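Local coordinates for protein butyrophilin subfamily 1 member A1 (Bos taurus, PDB 4HH8) that may act as a membrane receptor in the secretion of milk-fat droplets and probably inhibits T-cell proliferation, this chain being its extracellular pair of immunoglobulin-like domains, at residues Val161-Gln164 with Glu170-Ser173; Glu176-Asp181 with Phe186-Ser191; Pro23-Val28 with Asn208-Gln213. The protein carries 1 engineered substitution. All blocks are in the same frame, centred on the assembly; numbering follows the deposited sequence.

Contact 1: residues Val161-Gln164 with Glu170-Ser173; sequences VQWQ and EFPS. Unlike the reference sequence in segment 161-164: Q164 (reference Arg).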
# COMPACT_ATOMS: atom_id res chain seq x y z
N VAL A 161 0.22 -10.37 -13.09
CA VAL A 161 1.15 -11.17 -13.85
C VAL A 161 0.85 -10.91 -15.34
O VAL A 161 -0.29 -10.91 -15.73
CB VAL A 161 0.94 -12.66 -13.56
CG1 VAL A 161 1.91 -13.50 -14.35
CG2 VAL A 161 1.06 -12.99 -12.02
N GLN A 162 1.88 -10.71 -16.17
CA GLN A 162 1.69 -10.55 -17.60
C GLN A 162 2.74 -11.41 -18.31
O GLN A 162 3.92 -11.31 -18.02
CB GLN A 162 1.77 -9.04 -17.99
CG GLN A 162 2.00 -8.70 -19.48
CD GLN A 162 2.70 -7.29 -19.70
OE1 GLN A 162 3.86 -7.05 -19.27
NE2 GLN A 162 2.00 -6.39 -20.38
N TRP A 163 2.30 -12.29 -19.18
CA TRP A 163 3.22 -13.04 -20.04
C TRP A 163 3.29 -12.38 -21.41
O TRP A 163 2.27 -11.99 -21.95
CB TRP A 163 2.74 -14.47 -20.25
CG TRP A 163 2.63 -15.25 -19.00
CD1 TRP A 163 1.55 -15.30 -18.15
CD2 TRP A 163 3.63 -16.09 -18.44
NE1 TRP A 163 1.81 -16.14 -17.11
CE2 TRP A 163 3.09 -16.63 -17.25
CE3 TRP A 163 4.93 -16.46 -18.83
CZ2 TRP A 163 3.79 -17.54 -16.46
CZ3 TRP A 163 5.63 -17.38 -18.03
CH2 TRP A 163 5.05 -17.89 -16.85
N GLN A 164 4.48 -12.35 -21.99
CA GLN A 164 4.69 -11.74 -23.29
C GLN A 164 5.62 -12.56 -24.13
O GLN A 164 6.58 -13.12 -23.61
CB GLN A 164 5.33 -10.37 -23.10
CG GLN A 164 4.37 -9.23 -23.11
CD GLN A 164 5.12 -7.93 -23.13
OE1 GLN A 164 5.85 -7.60 -22.19
NE2 GLN A 164 4.98 -7.18 -24.22
N GLU A 170 1.08 -9.99 -25.48
CA GLU A 170 0.63 -10.56 -24.20
C GLU A 170 -0.30 -11.78 -24.36
O GLU A 170 -1.09 -11.85 -25.29
CB GLU A 170 -0.03 -9.49 -23.30
CG GLU A 170 -0.65 -10.09 -21.99
CD GLU A 170 -1.30 -9.08 -21.06
OE1 GLU A 170 -1.83 -8.04 -21.54
OE2 GLU A 170 -1.29 -9.32 -19.83
N PHE A 171 -0.16 -12.76 -23.48
CA PHE A 171 -1.11 -13.84 -23.40
C PHE A 171 -1.33 -14.18 -21.93
O PHE A 171 -0.49 -13.83 -21.09
CB PHE A 171 -0.65 -15.03 -24.24
CG PHE A 171 0.68 -15.58 -23.85
CD1 PHE A 171 0.77 -16.62 -22.96
CD2 PHE A 171 1.83 -15.07 -24.39
CE1 PHE A 171 1.99 -17.14 -22.59
CE2 PHE A 171 3.06 -15.59 -24.05
CZ PHE A 171 3.13 -16.64 -23.14
N PRO A 172 -2.49 -14.78 -21.58
CA PRO A 172 -2.80 -14.97 -20.17
C PRO A 172 -2.11 -16.17 -19.52
O PRO A 172 -1.57 -17.01 -20.23
CB PRO A 172 -4.32 -15.18 -20.17
CG PRO A 172 -4.63 -15.62 -21.52
CD PRO A 172 -3.69 -14.90 -22.42
N SER A 173 -2.13 -16.26 -18.18
CA SER A 173 -1.74 -17.50 -17.49
C SER A 173 -2.74 -18.63 -17.76
O SER A 173 -3.88 -18.40 -18.17
CB SER A 173 -1.63 -17.29 -15.97
OG SER A 173 -0.85 -16.12 -15.67
O HOH W 1 -0.52 -12.48 -19.01
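The indole of W163 meets segment 170-173 at two places. Its ring nitrogen NE1 donates to S173 OG at 3.0 Å, with the oxygen in the indole plane, so the hydroxyl is met at the ring edge; the N-H...O angle of 144° shows a bend. Nearer the backbone, W163 CB sits over one face of F171, 3.7 Å from the ring centroid and 17° off the ring normal, a CH-pi contact. The five-membered ring of W163 and the F171 ring are nearly parallel but displaced, with little stacking. F171 CG stands between its own N and carbonyl carbon (chi1 59°), which brings the ring back under the tryptophan CB. Behind the side chains, F171 N donates to W163 O at 3.0 Å within an antiparallel hydrogen-bonded pair. A water accepts from W163 N at 2.8 Å and lies unusually close to F171 O, so that second leg is doubtful in detail. E170 runs across Q162 at about a right angle, its OE2 3.4 Å from CG of Q162. Strands 160-165 and 170-171 form a beta hairpin at the edge of one sheet of the second immunoglobulin domain, and W163 packs on C150 and C204, probably a disulfide pair, as the core tryptophan of such domains does. The buried indole N-H is thus satisfied by a hydroxyl that E176 OE2, also bonded to it, probably helps to orient, while water appears to replace the second backbone bond.

Contact 2: residues Glu176-Asp181 with Phe186-Ser191; sequences ESRNPD and FTVRAS
R178 and V188 run alongside one another from neighbouring strands, with V188 CG2 3.9 Å above one face of the R178 guanidinium and offset toward its rim. The arginine chain is extended from CG to NE, carrying the group along the sheet to E176, two residues back on its own strand. R178 NH1 (2.8 Å) and NH2 (3.0 Å) both donate to E176 OE1, an end-on salt bridge. That oxygen lies 1° out of the guanidinium plane, but both nitrogens approach it from one face of the carboxylate, well out of its plane. NH2 also bonds the carbonyl of P159, which helps to fix the rotation of the group. On the same face F186 CE1 packs 4.0 Å from P180 CB. S177 and R189 occupy the reverse face; their CB atoms are 4.1 Å apart, and beyond CB the arginine turns off from the neighbouring strand. Reciprocal backbone bonds join S177 with R189 and N179 with T187. With strand directions 162° apart and four residues between the segments, this is an antiparallel beta hairpin in the beta sandwich of the membrane-proximal immunoglobulin domain: strand 175-180 is the edge strand, and 186-194 joins it to strand 146-155.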
# COMPACT_ATOMS: atom_id res chain seq x y z
N GLU A 176 -3.26 -19.25 -11.76
CA GLU A 176 -2.49 -18.40 -10.90
C GLU A 176 -2.89 -18.63 -9.47
O GLU A 176 -4.05 -18.93 -9.20
CB GLU A 176 -2.72 -16.91 -11.15
CG GLU A 176 -2.82 -16.50 -12.59
CD GLU A 176 -2.76 -14.98 -12.76
OE1 GLU A 176 -3.29 -14.21 -11.90
OE2 GLU A 176 -2.19 -14.58 -13.78
N SER A 177 -1.94 -18.31 -8.59
CA SER A 177 -2.10 -18.36 -7.14
C SER A 177 -1.45 -17.19 -6.46
O SER A 177 -0.33 -16.85 -6.80
CB SER A 177 -1.31 -19.57 -6.60
OG SER A 177 -2.27 -20.49 -6.28
N ARG A 178 -2.11 -16.68 -5.43
CA ARG A 178 -1.52 -15.73 -4.52
C ARG A 178 -1.78 -16.14 -3.06
O ARG A 178 -2.86 -16.48 -2.72
CB ARG A 178 -2.10 -14.33 -4.79
CG ARG A 178 -1.62 -13.75 -6.10
CD ARG A 178 -2.50 -12.64 -6.58
NE ARG A 178 -2.09 -12.13 -7.88
CZ ARG A 178 -2.41 -12.69 -9.06
NH1 ARG A 178 -3.15 -13.80 -9.14
NH2 ARG A 178 -2.01 -12.10 -10.17
N ASN A 179 -0.76 -16.05 -2.22
CA ASN A 179 -0.84 -16.47 -0.83
C ASN A 179 -0.07 -15.51 0.06
O ASN A 179 1.14 -15.34 -0.12
CB ASN A 179 -0.25 -17.88 -0.65
CG ASN A 179 0.06 -18.18 0.83
OD1 ASN A 179 -0.86 -18.50 1.63
ND2 ASN A 179 1.35 -18.07 1.22
N PRO A 180 -0.77 -14.88 1.04
CA PRO A 180 -0.12 -13.85 1.86
C PRO A 180 0.84 -14.46 2.87
O PRO A 180 0.53 -15.49 3.44
CB PRO A 180 -1.28 -13.17 2.57
CG PRO A 180 -2.43 -14.24 2.62
CD PRO A 180 -2.17 -15.17 1.42
N ASP A 181 2.00 -13.85 3.08
CA ASP A 181 2.92 -14.33 4.13
C ASP A 181 2.41 -13.92 5.52
O ASP A 181 1.26 -13.43 5.64
CB ASP A 181 4.38 -13.96 3.84
CG ASP A 181 4.70 -12.49 4.08
OD1 ASP A 181 3.89 -11.73 4.61
OD2 ASP A 181 5.84 -12.10 3.75
N PHE A 186 1.95 -10.86 -0.56
CA PHE A 186 1.63 -11.93 -1.49
C PHE A 186 2.83 -12.53 -2.20
O PHE A 186 3.72 -11.82 -2.69
CB PHE A 186 0.56 -11.48 -2.49
CG PHE A 186 -0.71 -11.05 -1.83
CD1 PHE A 186 -1.63 -12.00 -1.41
CD2 PHE A 186 -0.95 -9.72 -1.56
CE1 PHE A 186 -2.83 -11.62 -0.77
CE2 PHE A 186 -2.15 -9.32 -0.88
CZ PHE A 186 -3.09 -10.27 -0.50
N THR A 187 2.85 -13.86 -2.16
CA THR A 187 3.65 -14.68 -3.05
C THR A 187 2.76 -15.06 -4.22
O THR A 187 1.58 -15.38 -4.04
CB THR A 187 4.24 -15.92 -2.29
OG1 THR A 187 5.21 -15.43 -1.36
CG2 THR A 187 4.96 -16.87 -3.20
N VAL A 188 3.30 -14.93 -5.43
CA VAL A 188 2.51 -15.14 -6.63
C VAL A 188 3.10 -16.28 -7.45
O VAL A 188 4.29 -16.32 -7.67
CB VAL A 188 2.38 -13.82 -7.50
CG1 VAL A 188 3.73 -13.35 -8.01
CG2 VAL A 188 1.37 -14.02 -8.68
N ARG A 189 2.26 -17.21 -7.86
CA ARG A 189 2.68 -18.29 -8.74
C ARG A 189 1.79 -18.25 -10.00
O ARG A 189 0.59 -18.18 -9.90
CB ARG A 189 2.49 -19.64 -8.05
CG ARG A 189 3.61 -20.05 -7.13
CD ARG A 189 3.66 -21.61 -7.02
NE ARG A 189 4.13 -22.05 -5.70
CZ ARG A 189 3.91 -23.27 -5.17
NH1 ARG A 189 3.24 -24.20 -5.86
NH2 ARG A 189 4.36 -23.55 -3.95
N ALA A 190 2.37 -18.32 -11.18
CA ALA A 190 1.55 -18.43 -12.36
C ALA A 190 2.14 -19.41 -13.35
O ALA A 190 3.35 -19.42 -13.54
CB ALA A 190 1.38 -17.08 -12.99
N SER A 191 1.28 -20.18 -14.00
CA SER A 191 1.69 -21.20 -14.94
C SER A 191 1.08 -21.02 -16.28
O SER A 191 -0.06 -20.58 -16.38
CB SER A 191 1.30 -22.59 -14.47
OG SER A 191 2.29 -22.99 -13.55

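Contact 3: residues Pro23-Val28 with Asn208-Gln213; sequences PILAVV and NLLLGQ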
# COMPACT_ATOMS: atom_id res chain seq x y z
N PRO A 23 -5.55 9.38 -2.23
CA PRO A 23 -4.93 8.46 -1.25
C PRO A 23 -3.47 8.80 -1.03
O PRO A 23 -2.82 9.31 -1.94
CB PRO A 23 -5.03 7.10 -1.96
CG PRO A 23 -6.29 7.22 -2.82
CD PRO A 23 -6.27 8.65 -3.30
N ILE A 24 -2.97 8.56 0.19
CA ILE A 24 -1.53 8.65 0.45
C ILE A 24 -0.92 7.31 0.13
O ILE A 24 -1.40 6.27 0.59
CB ILE A 24 -1.17 9.01 1.92
CG1 ILE A 24 -1.92 10.27 2.37
CG2 ILE A 24 0.38 9.19 2.08
CD1 ILE A 24 -1.57 11.53 1.58
N LEU A 25 0.16 7.34 -0.64
CA LEU A 25 0.84 6.11 -1.04
C LEU A 25 2.01 5.89 -0.12
O LEU A 25 2.84 6.78 0.03
CB LEU A 25 1.32 6.25 -2.47
CG LEU A 25 1.76 5.02 -3.27
CD1 LEU A 25 0.88 3.81 -2.96
CD2 LEU A 25 1.76 5.32 -4.78
N ALA A 26 2.11 4.70 0.48
CA ALA A 26 3.18 4.40 1.43
C ALA A 26 3.80 3.00 1.21
O ALA A 26 3.09 2.00 1.14
CB ALA A 26 2.64 4.50 2.84
N VAL A 27 5.12 2.95 1.10
CA VAL A 27 5.81 1.68 0.94
C VAL A 27 5.98 0.96 2.30
O VAL A 27 6.29 1.60 3.31
CB VAL A 27 7.16 1.90 0.25
CG1 VAL A 27 8.00 0.63 0.28
CG2 VAL A 27 6.93 2.35 -1.17
N VAL A 28 5.75 -0.35 2.32
CA VAL A 28 5.95 -1.17 3.54
C VAL A 28 7.36 -0.93 4.11
O VAL A 28 8.35 -0.91 3.39
CB VAL A 28 5.66 -2.69 3.28
CG1 VAL A 28 6.21 -3.62 4.40
CG2 VAL A 28 4.17 -2.94 3.11
N ASN A 208 3.26 -4.21 -9.65
CA ASN A 208 2.47 -3.56 -8.63
C ASN A 208 1.73 -2.37 -9.28
O ASN A 208 2.35 -1.33 -9.55
CB ASN A 208 3.38 -3.11 -7.50
CG ASN A 208 2.65 -2.61 -6.30
OD1 ASN A 208 1.77 -1.79 -6.43
ND2 ASN A 208 3.02 -3.10 -5.09
N LEU A 209 0.42 -2.52 -9.48
CA LEU A 209 -0.44 -1.52 -10.17
C LEU A 209 -0.60 -0.19 -9.41
O LEU A 209 -0.74 0.85 -10.01
CB LEU A 209 -1.83 -2.11 -10.40
CG LEU A 209 -1.78 -3.37 -11.25
CD1 LEU A 209 -3.19 -3.89 -11.42
CD2 LEU A 209 -1.21 -2.99 -12.58
N LEU A 210 -0.50 -0.26 -8.09
CA LEU A 210 -0.56 0.88 -7.22
C LEU A 210 0.68 1.78 -7.32
O LEU A 210 0.56 3.02 -7.40
CB LEU A 210 -0.72 0.34 -5.81
CG LEU A 210 -1.21 1.22 -4.68
CD1 LEU A 210 -2.42 2.10 -5.09
CD2 LEU A 210 -1.57 0.28 -3.53
N LEU A 211 1.87 1.18 -7.34
CA LEU A 211 3.10 1.93 -7.62
C LEU A 211 3.35 2.20 -9.10
O LEU A 211 4.15 3.07 -9.42
CB LEU A 211 4.33 1.20 -7.05
CG LEU A 211 4.44 0.98 -5.54
CD1 LEU A 211 5.64 0.16 -5.19
CD2 LEU A 211 4.48 2.30 -4.80
N GLY A 212 2.72 1.45 -10.00
CA GLY A 212 3.04 1.52 -11.42
C GLY A 212 4.49 1.07 -11.65
O GLY A 212 5.25 1.72 -12.41
N GLN A 213 4.88 -0.02 -10.98
CA GLN A 213 6.24 -0.56 -11.09
C GLN A 213 6.21 -2.08 -11.31
O GLN A 213 5.43 -2.80 -10.68
CB GLN A 213 7.06 -0.25 -9.83
CG GLN A 213 7.26 1.24 -9.50
CD GLN A 213 8.05 1.46 -8.22
OE1 GLN A 213 8.43 0.51 -7.55
NE2 GLN A 213 8.31 2.72 -7.88
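L25 reaches from strand 24-27 into the loop 208-213 and carries the close part of this contact, touching both L210 and L211. Its CD1 stands 3.7 Å from CG of L210, and the two leucines slide past each other in opposite directions. The second branch of L25, CD2, lies 3.7 Å from the carbonyl oxygen of L210 and 4.1 Å from CD2 of L211, whose side chain passes obliquely. L25 has CG anti to the backbone N (chi1 -165°), which sends the side chain toward the loop, so that CD1 meets L210 and CD2 L211. No hydrogen bond links the segments, and even their nearest CA atoms, those of L25 and L211, are 8.1 Å apart, so only side chains of the strand reach across, meeting loop side chains and the L210 carbonyl. The buried surface totals just 173 Å². The strand belongs to the V-set domain and the loop to the second immunoglobulin domain, where it turns strand 201-208 into strand 213-220; the contact is therefore an interface between consecutive immunoglobulin domains. The loop has its own internal order: N208 OD1 accepts from L211 N at 3.1 Å in an Asx motif, the donor standing above the amide carbonyl plane, and G212 with Q213 facing N208 forms a G1 beta bulge. N208 ND2 bonds the carbonyl of A129, tying the turn to the interdomain connection. On the loose side, where V27 like L25 is exposed in the whole chain, V27 CG2 comes no nearer than 4.4 Å to CD2 of L211.

In the fold
Contacts 1 and 2 belong to the same immunoglobulin domain and follow each other along the chain, their centres 15 Å apart. They touch directly: W163 CZ2 lies 3.5 Å from A190 O, and V161 CG2 lies 3.5 Å from V188 CG2, so strand 160-165 of one sheet packs on strand 186-194 of the other, across the sandwich. S173 OG adds to this packing, 3.6 Å from A190 CB. Contact 3 stands apart at the domain junction, its centre about 22 Å from that of contact 1 and 19 Å from that of contact 2; nearest atoms are about 8 Å away in both cases. The segments of contact 3 bracket both hairpins in sequence.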